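Local coordinates for CELL WALL surface anchor family protein (Streptococcus pneumoniae, PDB 2WW8) that acts as an adhesin of the pneumococcal pilus and probably attaches the bacterium to host cells, at residues D164-E167 and Q171-A174; R192-N197 and T675-V680. All coordinates share one frame; numbering follows the deposited sequence.

Contact 1 (D164-E167 and Q171-A174); sequences DGSE and QHKA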
# COMPACT_ATOMS: atom_id res chain seq x y z
N ASP A 164 -10.99 8.14 0.19
CA ASP A 164 -12.07 7.82 1.14
C ASP A 164 -11.85 8.58 2.45
O ASP A 164 -10.71 8.67 2.90
CB ASP A 164 -12.11 6.33 1.48
CG ASP A 164 -12.45 5.46 0.29
OD1 ASP A 164 -13.46 5.76 -0.39
OD2 ASP A 164 -11.74 4.46 0.02
N GLY A 165 -12.93 9.10 3.03
CA GLY A 165 -12.89 10.00 4.18
C GLY A 165 -12.90 11.47 3.79
O GLY A 165 -12.96 12.33 4.67
N SER A 166 -12.80 11.77 2.49
CA SER A 166 -12.87 13.16 2.00
C SER A 166 -14.23 13.57 1.38
O SER A 166 -14.36 14.69 0.87
CB SER A 166 -11.68 13.48 1.09
OG SER A 166 -11.87 12.77 -0.11
N GLU A 167 -15.21 12.67 1.43
CA GLU A 167 -16.56 12.90 0.90
C GLU A 167 -17.24 13.98 1.71
O GLU A 167 -17.23 13.93 2.95
CB GLU A 167 -17.44 11.65 0.90
CG GLU A 167 -18.77 11.82 0.12
CD GLU A 167 -20.06 11.54 0.93
OE1 GLU A 167 -20.00 10.72 1.88
OE2 GLU A 167 -21.14 12.14 0.67
N GLN A 171 -19.71 14.79 -2.92
CA GLN A 171 -18.49 15.09 -3.67
C GLN A 171 -17.24 14.92 -2.82
O GLN A 171 -17.33 14.83 -1.59
CB GLN A 171 -18.54 16.50 -4.26
CG GLN A 171 -19.71 16.73 -5.24
CD GLN A 171 -19.57 15.86 -6.50
OE1 GLN A 171 -20.23 14.83 -6.62
NE2 GLN A 171 -18.71 16.28 -7.43
N HIS A 172 -16.06 14.90 -3.44
CA HIS A 172 -14.84 14.61 -2.70
C HIS A 172 -13.89 15.80 -2.70
O HIS A 172 -13.77 16.55 -3.68
CB HIS A 172 -14.16 13.36 -3.27
CG HIS A 172 -14.82 12.08 -2.88
ND1 HIS A 172 -16.04 11.67 -3.38
CD2 HIS A 172 -14.43 11.10 -2.02
CE1 HIS A 172 -16.37 10.50 -2.85
NE2 HIS A 172 -15.41 10.13 -2.02
N LYS A 173 -13.18 15.92 -1.59
CA LYS A 173 -12.23 17.01 -1.35
C LYS A 173 -10.76 16.67 -1.65
O LYS A 173 -9.90 17.56 -1.73
CB LYS A 173 -12.45 17.56 0.06
CG LYS A 173 -13.64 18.49 0.10
CD LYS A 173 -14.05 18.89 1.51
CE LYS A 173 -13.08 19.92 2.06
NZ LYS A 173 -13.63 20.63 3.26
N ALA A 174 -10.48 15.39 -1.87
CA ALA A 174 -9.09 14.95 -2.03
C ALA A 174 -8.98 13.76 -2.96
O ALA A 174 -9.91 12.93 -3.02
CB ALA A 174 -8.49 14.60 -0.68
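The turn of a short beta hairpin brings E167 and H172 together as a non-hydrogen-bonded antiparallel pair, with four residues between them, and both side chains rise from the same face of the little ladder. There the aliphatic root of E167 covers the imidazole. Its CB sits 4.1 Å from the centroid of the H172 ring, only 20° off the normal, a CH-pi contact displaced toward the ring's rim, and CG follows at 4.0 Å from H172 CE1. With CG anti to the backbone N (chi1 -170°), E167 trails its chain past the ring; the chain bends at chi2, and the carboxylate and imidazole planes stand 45° apart. OE2 turns back to accept from the backbone N of G170 inside the turn.

S166 approaches the same ring differently: its OG lies at the edge, near the ring plane, 3.6 Å from H172 CD2. That hydroxyl is already hydrogen-bonded to V163 O, while S166 CB packs 3.8 Å from A174 CB. The backbones are joined where K173 N donates to S166 O at 3.0 Å. A CA-H···O contact from E167 CA to Q171 O, 3.2 Å, lies beside it. E167 N, by contrast, is buried here with no partner in the model. Beyond the contact, K173 extends its NZ to a salt bridge with D720, and R719 NE donates to H172 O. A single backbone hydrogen bond between the two segments, continued by A174 with V163, and an aliphatic side chain over the ring of its cross-strand partner mark this as a short antiparallel beta hairpin whose second arm begins strand 171-184.

Contact 2 (R192-N197 and T675-V680); sequences RIYQVN and TLTYNV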
# COMPACT_ATOMS: atom_id res chain seq x y z
N ARG A 192 1.16 9.37 -0.88
CA ARG A 192 -0.31 9.42 -0.83
C ARG A 192 -0.78 10.26 0.35
O ARG A 192 -0.03 10.51 1.28
CB ARG A 192 -0.91 7.99 -0.73
CG ARG A 192 -0.55 7.26 0.57
CD ARG A 192 -1.47 6.09 0.80
NE ARG A 192 -1.01 5.37 2.00
CZ ARG A 192 -1.75 4.54 2.73
NH1 ARG A 192 -2.98 4.29 2.32
NH2 ARG A 192 -1.27 3.95 3.83
N ILE A 193 -2.04 10.66 0.32
CA ILE A 193 -2.72 11.11 1.54
C ILE A 193 -3.09 9.77 2.18
O ILE A 193 -3.73 8.93 1.53
CB ILE A 193 -3.96 11.99 1.20
CG1 ILE A 193 -3.55 13.35 0.61
CG2 ILE A 193 -4.82 12.24 2.47
CD1 ILE A 193 -4.64 13.97 -0.24
N TYR A 194 -2.65 9.52 3.42
CA TYR A 194 -3.03 8.25 4.08
C TYR A 194 -4.10 8.41 5.17
O TYR A 194 -4.63 7.43 5.72
CB TYR A 194 -1.82 7.53 4.68
CG TYR A 194 -1.28 8.19 5.95
CD1 TYR A 194 -0.56 9.37 5.90
CD2 TYR A 194 -1.52 7.61 7.19
CE1 TYR A 194 -0.07 9.95 7.06
CE2 TYR A 194 -1.08 8.15 8.35
CZ TYR A 194 -0.34 9.31 8.27
OH TYR A 194 0.12 9.84 9.45
N GLN A 195 -4.39 9.65 5.51
CA GLN A 195 -5.50 9.94 6.40
C GLN A 195 -5.96 11.38 6.27
O GLN A 195 -5.18 12.27 5.92
CB GLN A 195 -5.18 9.62 7.87
CG GLN A 195 -4.04 10.44 8.50
CD GLN A 195 -3.79 10.04 9.97
OE1 GLN A 195 -4.20 8.97 10.41
NE2 GLN A 195 -3.12 10.90 10.71
N VAL A 196 -7.24 11.56 6.57
CA VAL A 196 -7.88 12.86 6.67
C VAL A 196 -7.87 13.17 8.18
O VAL A 196 -8.50 12.45 8.97
CB VAL A 196 -9.31 12.72 6.06
CG1 VAL A 196 -10.14 14.01 6.08
CG2 VAL A 196 -9.18 12.14 4.64
N ASN A 197 -7.14 14.22 8.57
CA ASN A 197 -7.09 14.63 9.98
C ASN A 197 -8.27 15.46 10.40
O ASN A 197 -8.78 15.28 11.50
CB ASN A 197 -5.82 15.40 10.32
CG ASN A 197 -4.57 14.57 10.03
OD1 ASN A 197 -4.63 13.35 10.02
ND2 ASN A 197 -3.47 15.23 9.72
N THR A 675 9.69 5.01 5.65
CA THR A 675 8.40 5.75 5.61
C THR A 675 8.52 7.12 6.27
O THR A 675 9.03 7.23 7.40
CB THR A 675 7.32 4.94 6.35
OG1 THR A 675 7.26 3.63 5.78
CG2 THR A 675 5.90 5.60 6.27
N LEU A 676 8.08 8.15 5.56
CA LEU A 676 8.05 9.49 6.11
C LEU A 676 6.57 9.89 6.22
O LEU A 676 5.80 9.69 5.29
CB LEU A 676 8.74 10.47 5.18
CG LEU A 676 8.52 11.97 5.46
CD1 LEU A 676 9.25 12.45 6.70
CD2 LEU A 676 8.97 12.85 4.28
N THR A 677 6.14 10.43 7.37
CA THR A 677 4.78 11.01 7.40
C THR A 677 4.84 12.45 7.90
O THR A 677 5.80 12.79 8.60
CB THR A 677 3.77 10.24 8.27
OG1 THR A 677 4.17 10.35 9.63
CG2 THR A 677 3.59 8.76 7.89
N TYR A 678 3.86 13.29 7.52
CA TYR A 678 3.79 14.64 8.02
C TYR A 678 2.36 15.11 7.70
O TYR A 678 1.61 14.46 6.99
CB TYR A 678 4.88 15.58 7.45
CG TYR A 678 4.88 15.66 5.93
CD1 TYR A 678 5.62 14.75 5.14
CD2 TYR A 678 4.07 16.60 5.28
CE1 TYR A 678 5.59 14.82 3.74
CE2 TYR A 678 4.05 16.69 3.87
CZ TYR A 678 4.79 15.80 3.11
OH TYR A 678 4.76 15.91 1.73
N ASN A 679 1.99 16.28 8.20
CA ASN A 679 0.64 16.78 8.05
C ASN A 679 0.69 18.06 7.27
O ASN A 679 1.67 18.80 7.40
CB ASN A 679 0.00 16.99 9.43
CG ASN A 679 -0.20 15.68 10.17
OD1 ASN A 679 -0.70 14.68 9.61
ND2 ASN A 679 0.17 15.66 11.44
N VAL A 680 -0.35 18.27 6.44
CA VAL A 680 -0.52 19.53 5.69
C VAL A 680 -1.94 20.04 5.84
O VAL A 680 -2.86 19.32 6.23
CB VAL A 680 -0.21 19.43 4.19
CG1 VAL A 680 1.22 18.83 3.95
CG2 VAL A 680 -1.30 18.56 3.51
O HOH W 1 0.92 12.28 9.85
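Y194 reaches toward strand 673-682 with the far end of its ring. CE1 lies 3.9 Å from T677 CG2, and OH is equally far from T677 CB; the threonine meets the ring obliquely, the two side chains running at about a right angle. A chi1 of 74°, which sets CG between the backbone N and the carbonyl carbon, lifts the phenol off its own strand, and T677 OG1 is meanwhile engaged with T622. Next along, Q195 lays its CG over one face of the same ring, near the rim and 3.7 Å above the plane.

The backbones stay apart, with CA atoms of Y194 and T677 8.9 Å from each other, because the two strands are not neighbours: each pairs antiparallel with strand 203-218, and side chains and one water bridge the gap; 675-680 lies within the Ig-like family region. At N197, where the chain turns a corner, ND2 donates to N679 OD1 at 2.8 Å, a weak bond with a 145° angle and amide planes nearly perpendicular at 88°. N679 OD1 also accepts from a water 2.9 Å away, which in turn lies in the plane of the Y194 ring, at its edge, hydrogen-bonded to Y194 OH.

Contacts 1 and 2 follow one another along the chain and are carried by adjacent antiparallel strands, 171-184 and 187-196, with centres about 15 Å apart. They meet directly: A174 CB packs 3.9 Å from I193 CD1, and on the loop side G165 O lies 3.6 Å from V196 CG1. Strand 187-196 pairs with 171-184 and with 203-218, and 203-218 in turn pairs with 673-682, which contact 2 reaches by side chains and a water. The side chain of N679 is about 10 Å from a bound calcium ion; N679 touches Q609, whose chain neighbour L610 belongs to the calcium site. The magnesium site of S234, S236 and D387 belongs to the separate parallel-sheet part of the chain.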